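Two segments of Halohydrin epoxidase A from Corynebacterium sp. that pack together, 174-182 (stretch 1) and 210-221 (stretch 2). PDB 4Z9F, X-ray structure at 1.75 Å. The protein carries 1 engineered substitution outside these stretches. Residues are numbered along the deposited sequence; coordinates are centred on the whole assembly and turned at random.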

# COMPACT_ATOMS: atom_id res chain seq x y z
N ALA C 174 7.39 -11.77 5.83
CA ALA C 174 6.80 -12.40 4.65
C ALA C 174 7.67 -12.08 3.44
O ALA C 174 8.13 -10.95 3.28
CB ALA C 174 5.36 -11.94 4.42
N ILE C 175 7.91 -13.09 2.61
CA ILE C 175 8.59 -12.90 1.34
C ILE C 175 7.58 -13.20 0.24
O ILE C 175 6.85 -14.20 0.31
CB ILE C 175 9.84 -13.79 1.22
CG1 ILE C 175 10.79 -13.50 2.39
CG2 ILE C 175 10.53 -13.55 -0.12
CD1 ILE C 175 12.02 -14.39 2.43
N GLY C 176 7.51 -12.31 -0.75
CA GLY C 176 6.58 -12.44 -1.84
C GLY C 176 7.29 -12.59 -3.17
O GLY C 176 7.59 -11.61 -3.86
N PRO C 177 7.58 -13.83 -3.55
CA PRO C 177 8.34 -14.07 -4.78
C PRO C 177 7.47 -14.01 -6.03
O PRO C 177 6.27 -14.30 -6.00
CB PRO C 177 8.92 -15.48 -4.59
CG PRO C 177 8.54 -15.91 -3.18
CD PRO C 177 7.34 -15.08 -2.80
N ASN C 178 8.12 -13.65 -7.13
CA ASN C 178 7.65 -13.86 -8.50
C ASN C 178 8.90 -13.86 -9.38
O ASN C 178 9.93 -13.30 -9.02
CB ASN C 178 6.65 -12.78 -8.96
CG ASN C 178 5.78 -13.24 -10.13
OD1 ASN C 178 5.89 -14.37 -10.62
ND2 ASN C 178 4.88 -12.35 -10.58
N PHE C 179 8.79 -14.51 -10.54
CA PHE C 179 9.93 -14.65 -11.44
C PHE C 179 11.16 -15.17 -10.69
O PHE C 179 12.28 -14.73 -10.92
CB PHE C 179 10.22 -13.34 -12.15
CG PHE C 179 9.06 -12.86 -12.98
CD1 PHE C 179 8.26 -11.82 -12.55
CD2 PHE C 179 8.76 -13.49 -14.18
CE1 PHE C 179 7.19 -11.39 -13.32
CE2 PHE C 179 7.69 -13.06 -14.95
CZ PHE C 179 6.91 -12.02 -14.52
N PHE C 180 10.91 -16.10 -9.78
CA PHE C 180 11.93 -16.69 -8.92
C PHE C 180 12.23 -18.09 -9.44
O PHE C 180 11.33 -18.93 -9.51
CB PHE C 180 11.42 -16.71 -7.48
CG PHE C 180 12.15 -17.62 -6.57
CD1 PHE C 180 11.46 -18.41 -5.66
CD2 PHE C 180 13.54 -17.69 -6.60
CE1 PHE C 180 12.15 -19.25 -4.79
CE2 PHE C 180 14.22 -18.54 -5.75
CZ PHE C 180 13.53 -19.32 -4.86
N ASN C 181 13.49 -18.33 -9.85
CA ASN C 181 13.88 -19.65 -10.36
C ASN C 181 13.72 -20.69 -9.26
O ASN C 181 14.51 -20.74 -8.32
CB ASN C 181 15.31 -19.61 -10.90
CG ASN C 181 15.83 -20.97 -11.37
OD1 ASN C 181 17.04 -21.20 -11.33
ND2 ASN C 181 14.95 -21.86 -11.81
N ASN C 182 12.68 -21.51 -9.37
CA ASN C 182 12.36 -22.47 -8.33
C ASN C 182 11.57 -23.61 -8.97
O ASN C 182 10.95 -23.41 -10.03
CB ASN C 182 11.56 -21.81 -7.19
CG ASN C 182 10.11 -21.59 -7.52
OD1 ASN C 182 9.30 -22.51 -7.41
ND2 ASN C 182 9.75 -20.35 -7.90
N LEU C 210 15.43 -14.22 -14.02
CA LEU C 210 14.86 -14.85 -12.84
C LEU C 210 15.75 -14.61 -11.62
O LEU C 210 16.97 -14.53 -11.72
CB LEU C 210 14.71 -16.36 -13.06
CG LEU C 210 13.49 -16.88 -13.81
CD1 LEU C 210 13.09 -16.00 -14.95
CD2 LEU C 210 13.75 -18.30 -14.29
N GLY C 211 15.11 -14.52 -10.45
CA GLY C 211 15.87 -14.53 -9.21
C GLY C 211 16.52 -15.89 -9.00
O GLY C 211 15.91 -16.92 -9.26
N ARG C 212 17.77 -15.88 -8.55
CA ARG C 212 18.47 -17.14 -8.36
C ARG C 212 18.12 -17.80 -7.03
O ARG C 212 17.87 -17.11 -6.04
CB ARG C 212 19.98 -16.93 -8.39
CG ARG C 212 20.50 -16.31 -9.65
CD ARG C 212 22.02 -16.47 -9.72
NE ARG C 212 22.66 -15.90 -8.54
CZ ARG C 212 23.11 -14.66 -8.46
NH1 ARG C 212 22.99 -13.84 -9.50
NH2 ARG C 212 23.68 -14.23 -7.34
N PRO C 213 18.15 -19.14 -6.98
CA PRO C 213 18.02 -19.83 -5.68
C PRO C 213 18.92 -19.25 -4.59
O PRO C 213 18.44 -19.04 -3.47
CB PRO C 213 18.39 -21.28 -6.03
CG PRO C 213 18.06 -21.42 -7.46
CD PRO C 213 18.38 -20.08 -8.09
N ASP C 214 20.19 -18.96 -4.89
CA ASP C 214 21.10 -18.49 -3.84
C ASP C 214 20.77 -17.08 -3.40
O ASP C 214 21.18 -16.67 -2.31
CB ASP C 214 22.57 -18.57 -4.29
CG ASP C 214 22.91 -17.61 -5.44
OD1 ASP C 214 23.23 -16.43 -5.17
OD2 ASP C 214 22.89 -18.05 -6.61
N GLU C 215 20.04 -16.32 -4.22
CA GLU C 215 19.62 -14.99 -3.82
C GLU C 215 18.45 -15.06 -2.85
O GLU C 215 18.40 -14.28 -1.89
CB GLU C 215 19.24 -14.17 -5.06
CG GLU C 215 20.42 -13.91 -5.96
CD GLU C 215 20.05 -13.14 -7.21
OE1 GLU C 215 20.69 -12.11 -7.49
OE2 GLU C 215 19.14 -13.60 -7.92
N MET C 216 17.50 -15.97 -3.10
CA MET C 216 16.49 -16.26 -2.09
C MET C 216 17.15 -16.80 -0.84
O MET C 216 16.75 -16.46 0.28
CB MET C 216 15.47 -17.26 -2.64
CG MET C 216 14.41 -17.72 -1.64
SD MET C 216 13.32 -16.41 -1.04
CE MET C 216 12.17 -16.26 -2.40
N GLY C 217 18.17 -17.64 -1.01
CA GLY C 217 18.87 -18.15 0.15
C GLY C 217 19.51 -17.05 0.97
O GLY C 217 19.42 -17.06 2.20
N ALA C 218 20.15 -16.08 0.30
CA ALA C 218 20.83 -15.00 1.00
C ALA C 218 19.86 -14.13 1.78
O ALA C 218 20.18 -13.69 2.89
CB ALA C 218 21.63 -14.16 0.01
N LEU C 219 18.67 -13.86 1.22
CA LEU C 219 17.67 -13.10 1.96
C LEU C 219 17.22 -13.87 3.21
O LEU C 219 17.13 -13.30 4.30
CB LEU C 219 16.47 -12.80 1.06
CG LEU C 219 15.26 -12.14 1.72
CD1 LEU C 219 15.66 -10.79 2.28
CD2 LEU C 219 14.08 -12.00 0.74
N ILE C 220 16.98 -15.17 3.06
CA ILE C 220 16.50 -15.98 4.18
C ILE C 220 17.54 -16.05 5.29
O ILE C 220 17.20 -15.94 6.48
CB ILE C 220 16.08 -17.37 3.67
CG1 ILE C 220 14.72 -17.29 2.97
CG2 ILE C 220 16.02 -18.38 4.82
CD1 ILE C 220 14.25 -18.60 2.36
N THR C 221 18.81 -16.25 4.95
CA THR C 221 19.81 -16.34 6.01
C THR C 221 20.12 -14.97 6.61
O THR C 221 20.48 -14.87 7.79
CB THR C 221 21.10 -17.01 5.52
OG1 THR C 221 21.67 -16.28 4.42
CG2 THR C 221 20.84 -18.45 5.10
O HOH W 1 12.88 -12.95 -8.58

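Stretch 2 enters as a loop and becomes a helix at Pro213; its helix runs nearly antiparallel to strand 174-177, at 167°, with the axes 11.0 Å apart at closest approach. Backbone bonding therefore belongs to the loops, and side chains fill the wider gap beyond.

Leu210 opens the contact: its CA lies 3.2 Å from Phe179 O, a CA-H...O contact, while its CB meets Asn181 CB at 3.9 Å. Gly211 then bridges Phe180 through two hydrogen bonds, Gly211 N to Phe179 O and Asn181 N to Gly211 O, both 2.9 Å. The CA atoms of Gly211 and Phe180 come within 4.5 Å, and glycine adds no side chain to this close backbone pairing. Water 1 sits 3.0 Å from Asn178 O and accepts a weak hydrogen bond from Gly211 N at 3.3 Å.

Arg212, at the N-cap position, has its CA-to-CB bond directed away from stretch 1. Its NE forms a salt bridge with Asp214 OD2 at 2.9 Å, and its backbone N donates to Glu215 OE2 at 2.7 Å, tying the helix start together. Pro213 suits the first turn, where its lack of an N-H costs no helical hydrogen bond; its CA lies near the edge of the Phe180 ring, 4.0 Å from CE2, and its CD is 3.7 Å from Asn181 OD1.

Met216 is the centre of the apolar packing. Long and flexible, it lays CE over the face of Phe180, 4.0 Å from the ring centroid in a CH-pi contact; the same methyl reaches Pro177 CG at 3.7 Å and Ile175 CG2 at 3.9 Å. One turn on, Leu219 CD2 meets Ile175 CD1 at 3.6 Å, and Ile220 CG1 approaches that CD1 at 4.0 Å. These branched aliphatic chains suit a buried site, packing by shape without polar groups to satisfy.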